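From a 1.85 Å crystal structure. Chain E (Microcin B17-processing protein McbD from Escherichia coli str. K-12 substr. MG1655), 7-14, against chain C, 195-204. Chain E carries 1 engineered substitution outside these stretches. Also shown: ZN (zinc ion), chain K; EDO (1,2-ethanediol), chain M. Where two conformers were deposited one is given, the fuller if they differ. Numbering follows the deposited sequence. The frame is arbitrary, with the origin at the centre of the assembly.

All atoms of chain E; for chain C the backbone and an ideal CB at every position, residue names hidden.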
ATOM      1  N   ASN E   7      12.076   0.797  24.206  1.00 28.67           N
ATOM      2  CA  ASN E   7      11.803   1.446  25.465  1.00 30.64           C
ATOM      3  C   ASN E   7      13.000   1.330  26.433  1.00 29.17           C
ATOM      4  O   ASN E   7      13.760   0.357  26.411  1.00 27.24           O
ATOM      5  CB  ASN E   7      10.514   0.820  26.070  1.00 32.44           C
ATOM      6  CG  ASN E   7      10.026   1.530  27.309  1.00 35.13           C
ATOM      7  OD1 ASN E   7      10.508   1.284  28.425  1.00 35.55           O
ATOM      8  ND2 ASN E   7       9.015   2.396  27.135  1.00 38.38           N
ATOM      9  N   LEU E   8      13.155   2.341  27.289  1.00 29.89           N
ATOM     10  CA  LEU E   8      14.235   2.360  28.290  1.00 30.60           C
ATOM     11  C   LEU E   8      14.214   1.088  29.184  1.00 29.22           C
ATOM     12  O   LEU E   8      15.267   0.558  29.551  1.00 29.19           O
ATOM     13  CB  LEU E   8      14.204   3.696  29.106  1.00 33.42           C
ATOM     14  CG  LEU E   8      13.560   3.803  30.469  1.00 35.46           C
ATOM     15  CD1 LEU E   8      14.378   3.039  31.493  1.00 37.17           C
ATOM     16  CD2 LEU E   8      13.433   5.259  30.936  1.00 36.79           C
ATOM     17  N   MET E   9      13.024   0.592  29.502  0.50 28.64           N
ATOM     18  CA  MET E   9      12.892  -0.617  30.305  0.50 28.59           C
ATOM     19  C   MET E   9      12.955  -1.934  29.516  0.50 27.38           C
ATOM     20  O   MET E   9      12.838  -3.000  30.111  0.50 27.36           O
ATOM     21  CB  MET E   9      11.628  -0.543  31.151  0.50 29.66           C
ATOM     22  CG  MET E   9      11.744   0.505  32.259  0.50 30.76           C
ATOM     23  SD  MET E   9      10.257   0.588  33.242  0.50 32.83           S
ATOM     24  CE  MET E   9      10.504   2.154  34.083  0.50 33.52           C
ATOM     25  N   SER E  10      13.161  -1.855  28.204  1.00 26.69           N
ATOM     26  CA  SER E  10      13.407  -3.029  27.378  1.00 26.28           C
ATOM     27  C   SER E  10      14.755  -3.650  27.729  1.00 26.25           C
ATOM     28  O   SER E  10      15.675  -2.966  28.192  1.00 26.11           O
ATOM     29  CB  SER E  10      13.431  -2.666  25.896  1.00 25.61           C
ATOM     30  OG  SER E  10      13.800  -3.769  25.079  1.00 24.70           O
ATOM     31  N   ALA E  11      14.849  -4.952  27.502  1.00 26.10           N
ATOM     32  CA  ALA E  11      16.117  -5.643  27.533  1.00 26.02           C
ATOM     33  C   ALA E  11      17.056  -5.128  26.441  1.00 25.59           C
ATOM     34  O   ALA E  11      18.276  -5.217  26.608  1.00 26.34           O
ATOM     35  CB  ALA E  11      15.914  -7.149  27.348  1.00 26.14           C
ATOM     36  N   TRP E  12      16.485  -4.630  25.334  1.00 24.67           N
ATOM     37  CA  TRP E  12      17.227  -4.290  24.122  1.00 24.19           C
ATOM     38  C   TRP E  12      17.650  -2.799  24.110  1.00 23.72           C
ATOM     39  O   TRP E  12      17.082  -1.976  24.818  1.00 23.26           O
ATOM     40  CB  TRP E  12      16.392  -4.721  22.871  1.00 24.27           C
ATOM     41  CG  TRP E  12      16.102  -6.186  23.001  1.00 24.80           C
ATOM     42  CD1 TRP E  12      14.939  -6.761  23.418  1.00 25.37           C
ATOM     43  CD2 TRP E  12      17.049  -7.242  22.902  1.00 25.33           C
ATOM     44  NE1 TRP E  12      15.090  -8.121  23.530  1.00 25.40           N
ATOM     45  CE2 TRP E  12      16.377  -8.446  23.230  1.00 25.37           C
ATOM     46  CE3 TRP E  12      18.401  -7.300  22.525  1.00 25.52           C
ATOM     47  CZ2 TRP E  12      17.006  -9.687  23.197  1.00 25.84           C
ATOM     48  CZ3 TRP E  12      19.028  -8.537  22.493  1.00 25.98           C
ATOM     49  CH2 TRP E  12      18.325  -9.722  22.834  1.00 25.77           C
ATOM     50  N   PRO E  13      18.668  -2.458  23.339  1.00 23.85           N
ATOM     51  CA  PRO E  13      19.204  -1.102  23.400  1.00 24.46           C
ATOM     52  C   PRO E  13      18.288  -0.067  22.790  1.00 24.88           C
ATOM     53  O   PRO E  13      17.395  -0.400  21.992  1.00 24.61           O
ATOM     54  CB  PRO E  13      20.497  -1.198  22.603  1.00 24.32           C
ATOM     55  CG  PRO E  13      20.272  -2.329  21.700  1.00 24.08           C
ATOM     56  CD  PRO E  13      19.463  -3.312  22.445  1.00 23.53           C
ATOM     57  N   ALA E  14      18.569   1.188  23.117  1.00 25.02           N
ATOM     58  CA  ALA E  14      17.752   2.298  22.665  1.00 25.53           C
ATOM     59  C   ALA E  14      17.505   2.354  21.167  1.00 25.13           C
ATOM     60  O   ALA E  14      16.372   2.519  20.739  1.00 24.37           O
ATOM     61  CB  ALA E  14      18.336   3.630  23.145  1.00 25.96           C
TER
ATOM     62  N   UNK C 195      16.328 -13.387  34.518  1.00 27.79           N
ATOM     63  CA  UNK C 195      17.138 -13.218  33.303  1.00 27.20           C
ATOM     64  C   UNK C 195      16.867 -11.886  32.619  1.00 26.74           C
ATOM     65  O   UNK C 195      17.748 -11.322  31.989  1.00 25.90           O
ATOM     66  CB  UNK C 195      16.868 -14.362  32.323  1.00 27.20           C
ATOM     67  N   UNK C 196      15.628 -11.390  32.739  1.00 27.10           N
ATOM     68  CA  UNK C 196      15.301 -10.069  32.282  1.00 27.34           C
ATOM     69  C   UNK C 196      15.620  -8.981  33.319  1.00 27.70           C
ATOM     70  O   UNK C 196      16.474  -8.140  33.077  1.00 27.54           O
ATOM     71  CB  UNK C 196      13.819 -10.018  31.906  1.00 27.34           C
ATOM     72  N   UNK C 197      14.921  -8.989  34.450  1.00 28.48           N
ATOM     73  CA  UNK C 197      14.957  -7.837  35.353  1.00 29.53           C
ATOM     74  C   UNK C 197      16.307  -7.610  36.059  1.00 29.43           C
ATOM     75  O   UNK C 197      16.773  -6.468  36.137  1.00 27.64           O
ATOM     76  CB  UNK C 197      13.866  -8.005  36.412  1.00 29.53           C
ATOM     77  N   UNK C 198      16.951  -8.672  36.537  1.00 30.44           N
ATOM     78  CA  UNK C 198      18.218  -8.522  37.256  1.00 32.59           C
ATOM     79  C   UNK C 198      19.332  -8.159  36.296  1.00 31.06           C
ATOM     80  O   UNK C 198      20.215  -7.361  36.647  1.00 29.43           O
ATOM     81  CB  UNK C 198      18.570  -9.805  38.011  1.00 32.59           C
ATOM     82  N   UNK C 199      19.268  -8.707  35.074  1.00 28.62           N
ATOM     83  CA  UNK C 199      20.196  -8.292  34.023  1.00 28.12           C
ATOM     84  C   UNK C 199      20.001  -6.801  33.674  1.00 27.52           C
ATOM     85  O   UNK C 199      20.965  -6.071  33.463  1.00 27.32           O
ATOM     86  CB  UNK C 199      20.002  -9.159  32.778  1.00 28.12           C
ATOM     87  N   UNK C 200      18.750  -6.365  33.583  1.00 26.58           N
ATOM     88  CA  UNK C 200      18.449  -4.949  33.304  1.00 27.23           C
ATOM     89  C   UNK C 200      19.035  -4.059  34.418  1.00 27.15           C
ATOM     90  O   UNK C 200      19.676  -3.041  34.145  1.00 26.68           O
ATOM     91  CB  UNK C 200      16.939  -4.732  33.186  1.00 27.23           C
ATOM     92  N   UNK C 201      18.785  -4.436  35.673  1.00 27.91           N
ATOM     93  CA  UNK C 201      19.335  -3.687  36.843  1.00 29.39           C
ATOM     94  C   UNK C 201      20.867  -3.680  36.844  1.00 29.97           C
ATOM     95  O   UNK C 201      21.495  -2.649  37.129  1.00 29.79           O
ATOM     96  CB  UNK C 201      18.832  -4.299  38.152  1.00 29.39           C
ATOM     97  N   UNK C 202      21.460  -4.821  36.478  1.00 29.45           N
ATOM     98  CA  UNK C 202      22.930  -4.938  36.344  1.00 30.41           C
ATOM     99  C   UNK C 202      23.453  -3.879  35.377  1.00 30.39           C
ATOM    100  O   UNK C 202      24.406  -3.165  35.686  1.00 31.18           O
ATOM    101  CB  UNK C 202      23.325  -6.334  35.858  1.00 30.41           C
ATOM    102  N   UNK C 203      22.798  -3.744  34.227  1.00 29.96           N
ATOM    103  CA  UNK C 203      23.247  -2.829  33.194  1.00 30.54           C
ATOM    104  C   UNK C 203      23.164  -1.358  33.665  1.00 30.76           C
ATOM    105  O   UNK C 203      24.059  -0.540  33.345  1.00 30.44           O
ATOM    106  CB  UNK C 203      22.413  -3.031  31.927  1.00 30.54           C
ATOM    107  N   UNK C 204      22.148  -1.033  34.476  1.00 30.23           N
ATOM    108  CA  UNK C 204      22.068   0.303  35.087  1.00 31.66           C
ATOM    109  C   UNK C 204      23.194   0.524  36.127  1.00 32.04           C
ATOM    110  O   UNK C 204      23.929   1.519  36.061  1.00 31.92           O
ATOM    111  CB  UNK C 204      20.702   0.490  35.750  1.00 31.66           C
TER
HETATM  112 ZN    ZN K 401      17.112 -16.754  34.847  1.00 28.02          ZN
HETATM  113  C1  EDO M 403      18.548   5.921  30.586  1.00 46.00           C
HETATM  114  O1  EDO M 403      19.679   6.799  30.648  1.00 45.30           O
HETATM  115  C2  EDO M 403      18.950   4.564  31.133  1.00 45.36           C
HETATM  116  O2  EDO M 403      19.424   4.734  32.474  1.00 44.30           O

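Chain E 7-14 offers the helix mostly backbone: a type I turn from Asn E7 to Ser E10, then an irregular loop, with the Leu E8, Ser E10 and Ala E11 carbonyls within reach of the helix's side chains.

Position 195 lies far from chain E, so the contact sets no rule there. The zinc ion nearby, however, favours a ligand such as cysteine or histidine. It is Cys C195, with SG 2.3 Å from ZN.

At 196 CA-to-CB points sideways and nothing of chain E lies within 5.5 Å of the ideal CB. A medium or long side chain could still reach the Met E9 carbonyl and Ala E11; a flat polar group or a methionine would suit. The residue is His C196, chi1 t. Its ring meets the peptide edge-on, CE1 lying 3.7 Å from Met E9 O and 3.7 Å from Ala E11 N, and ND1 3.8 Å from Ala E11 CB. A water bridges the two chains, 3.0 Å from His C196 NE2 and donating to Met E9 O at 2.9 Å.

Positions 197 and 198 make no contact with chain E, and many helix-compatible residues would serve; they are Ile C197 and Glu C198. Position 199, sideways, is not constrained by chain E, and many residues would serve; Arg C199 spends its guanidinium on partners elsewhere in the structure.

Position 200 points toward chain E, and its ideal CB is 5.4 Å from both Met E9 O and Ser E10 O. The room ahead, the carbonyl of Leu E8 and the nearby Leu E8 and Met E9 side chains call for a large residue with a donor: tryptophan, or perhaps lysine or glutamine with less apolar cover. Trp C200 supplies both. NE1 donates to Leu E8 O at 3.0 Å, while CZ2 packs 3.6 Å from Leu E8 CD1 and 4.2 Å from Met E9 CG.

Positions 201 and 202 are out of reach and unconstrained from this side; they are Leu C201 and Ser C202.

At 203 the CB again points toward chain E, but from a distance, with the carbonyls of Ser E10 and Ala E11 beyond. Lysine could reach for one; arginine can span two. Arg C203 does so: NH2 donates to Ser E10 O at 3.0 Å, and NH1 makes a weak bond to Ala E11 O, also 3.0 Å.

Position 204 points toward chain E without touching it, so many residues would suit; Glu C204 OE1 accepts a very short hydrogen bond, 2.5 Å, from EDO O2, an ethanediol probably from the crystallisation liquor.

Chain C 195-204: CHIERWLSRE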
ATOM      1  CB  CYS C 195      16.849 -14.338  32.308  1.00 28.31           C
ATOM      2  SG  CYS C 195      17.518 -15.979  32.681  1.00 27.91           S
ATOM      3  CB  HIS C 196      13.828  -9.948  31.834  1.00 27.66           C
ATOM      4  CG  HIS C 196      13.436  -8.537  31.562  1.00 27.27           C
ATOM      5  ND1 HIS C 196      13.960  -7.817  30.517  1.00 28.73           N
ATOM      6  CD2 HIS C 196      12.629  -7.689  32.245  1.00 27.63           C
ATOM      7  CE1 HIS C 196      13.469  -6.587  30.553  1.00 29.41           C
ATOM      8  NE2 HIS C 196      12.665  -6.483  31.596  1.00 27.92           N
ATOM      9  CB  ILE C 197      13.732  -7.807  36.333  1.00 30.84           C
ATOM     10  CG1 ILE C 197      13.641  -6.430  37.030  1.00 32.83           C
ATOM     11  CG2 ILE C 197      13.782  -8.900  37.378  1.00 31.08           C
ATOM     12  CD1 ILE C 197      12.220  -6.080  37.407  1.00 33.58           C
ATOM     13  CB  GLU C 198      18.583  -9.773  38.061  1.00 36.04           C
ATOM     14  CG  GLU C 198      17.589 -10.052  39.182  1.00 39.85           C
ATOM     15  CD  GLU C 198      17.503  -8.942  40.234  1.00 42.31           C
ATOM     16  OE1 GLU C 198      18.573  -8.398  40.591  1.00 45.36           O
ATOM     17  OE2 GLU C 198      16.356  -8.591  40.689  1.00 48.15           O
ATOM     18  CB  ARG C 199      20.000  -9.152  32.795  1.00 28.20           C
ATOM     19  CG  ARG C 199      20.939  -8.840  31.649  1.00 28.06           C
ATOM     20  CD  ARG C 199      20.642  -9.734  30.465  1.00 27.85           C
ATOM     21  NE  ARG C 199      21.757  -9.689  29.524  1.00 27.62           N
ATOM     22  CZ  ARG C 199      22.096 -10.661  28.694  1.00 27.97           C
ATOM     23  NH1 ARG C 199      21.375 -11.778  28.621  1.00 27.80           N
ATOM     24  NH2 ARG C 199      23.158 -10.500  27.907  1.00 27.71           N
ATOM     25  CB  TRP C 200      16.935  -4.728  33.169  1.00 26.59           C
ATOM     26  CG  TRP C 200      16.597  -3.386  32.667  1.00 27.16           C
ATOM     27  CD1 TRP C 200      16.438  -2.999  31.375  1.00 27.44           C
ATOM     28  CD2 TRP C 200      16.391  -2.230  33.462  1.00 28.23           C
ATOM     29  NE1 TRP C 200      16.143  -1.657  31.307  1.00 28.15           N
ATOM     30  CE2 TRP C 200      16.114  -1.160  32.584  1.00 28.81           C
ATOM     31  CE3 TRP C 200      16.393  -1.994  34.847  1.00 28.96           C
ATOM     32  CZ2 TRP C 200      15.834   0.132  33.049  1.00 29.13           C
ATOM     33  CZ3 TRP C 200      16.132  -0.707  35.305  1.00 29.18           C
ATOM     34  CH2 TRP C 200      15.873   0.337  34.410  1.00 29.54           C
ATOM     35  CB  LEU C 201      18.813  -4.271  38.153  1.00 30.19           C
ATOM     36  CG  LEU C 201      17.342  -3.998  38.436  1.00 30.79           C
ATOM     37  CD1 LEU C 201      16.842  -4.864  39.603  1.00 32.02           C
ATOM     38  CD2 LEU C 201      17.119  -2.504  38.722  1.00 31.51           C
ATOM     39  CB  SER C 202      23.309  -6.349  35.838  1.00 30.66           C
ATOM     40  OG  SER C 202      24.713  -6.492  35.618  1.00 31.68           O
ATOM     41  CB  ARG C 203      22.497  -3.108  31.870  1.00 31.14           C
ATOM     42  CG  ARG C 203      22.912  -2.241  30.689  1.00 32.69           C
ATOM     43  CD  ARG C 203      22.116  -2.517  29.393  1.00 33.32           C
ATOM     44  NE  ARG C 203      20.676  -2.307  29.569  1.00 32.81           N
ATOM     45  CZ  ARG C 203      19.757  -2.558  28.636  1.00 33.30           C
ATOM     46  NH1 ARG C 203      20.115  -2.965  27.399  1.00 35.01           N
ATOM     47  NH2 ARG C 203      18.478  -2.392  28.924  1.00 32.86           N
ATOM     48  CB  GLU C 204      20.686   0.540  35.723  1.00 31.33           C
ATOM     49  CG  GLU C 204      19.514   0.531  34.756  1.00 31.41           C
ATOM     50  CD  GLU C 204      19.631   1.597  33.670  1.00 32.83           C
ATOM     51  OE1 GLU C 204      19.616   2.806  34.006  1.00 34.28           O
ATOM     52  OE2 GLU C 204      19.772   1.225  32.486  1.00 31.41           O
TER
HETATM   53  O   HOH W   1      12.515  -3.763  32.937  1.00 37.07           O
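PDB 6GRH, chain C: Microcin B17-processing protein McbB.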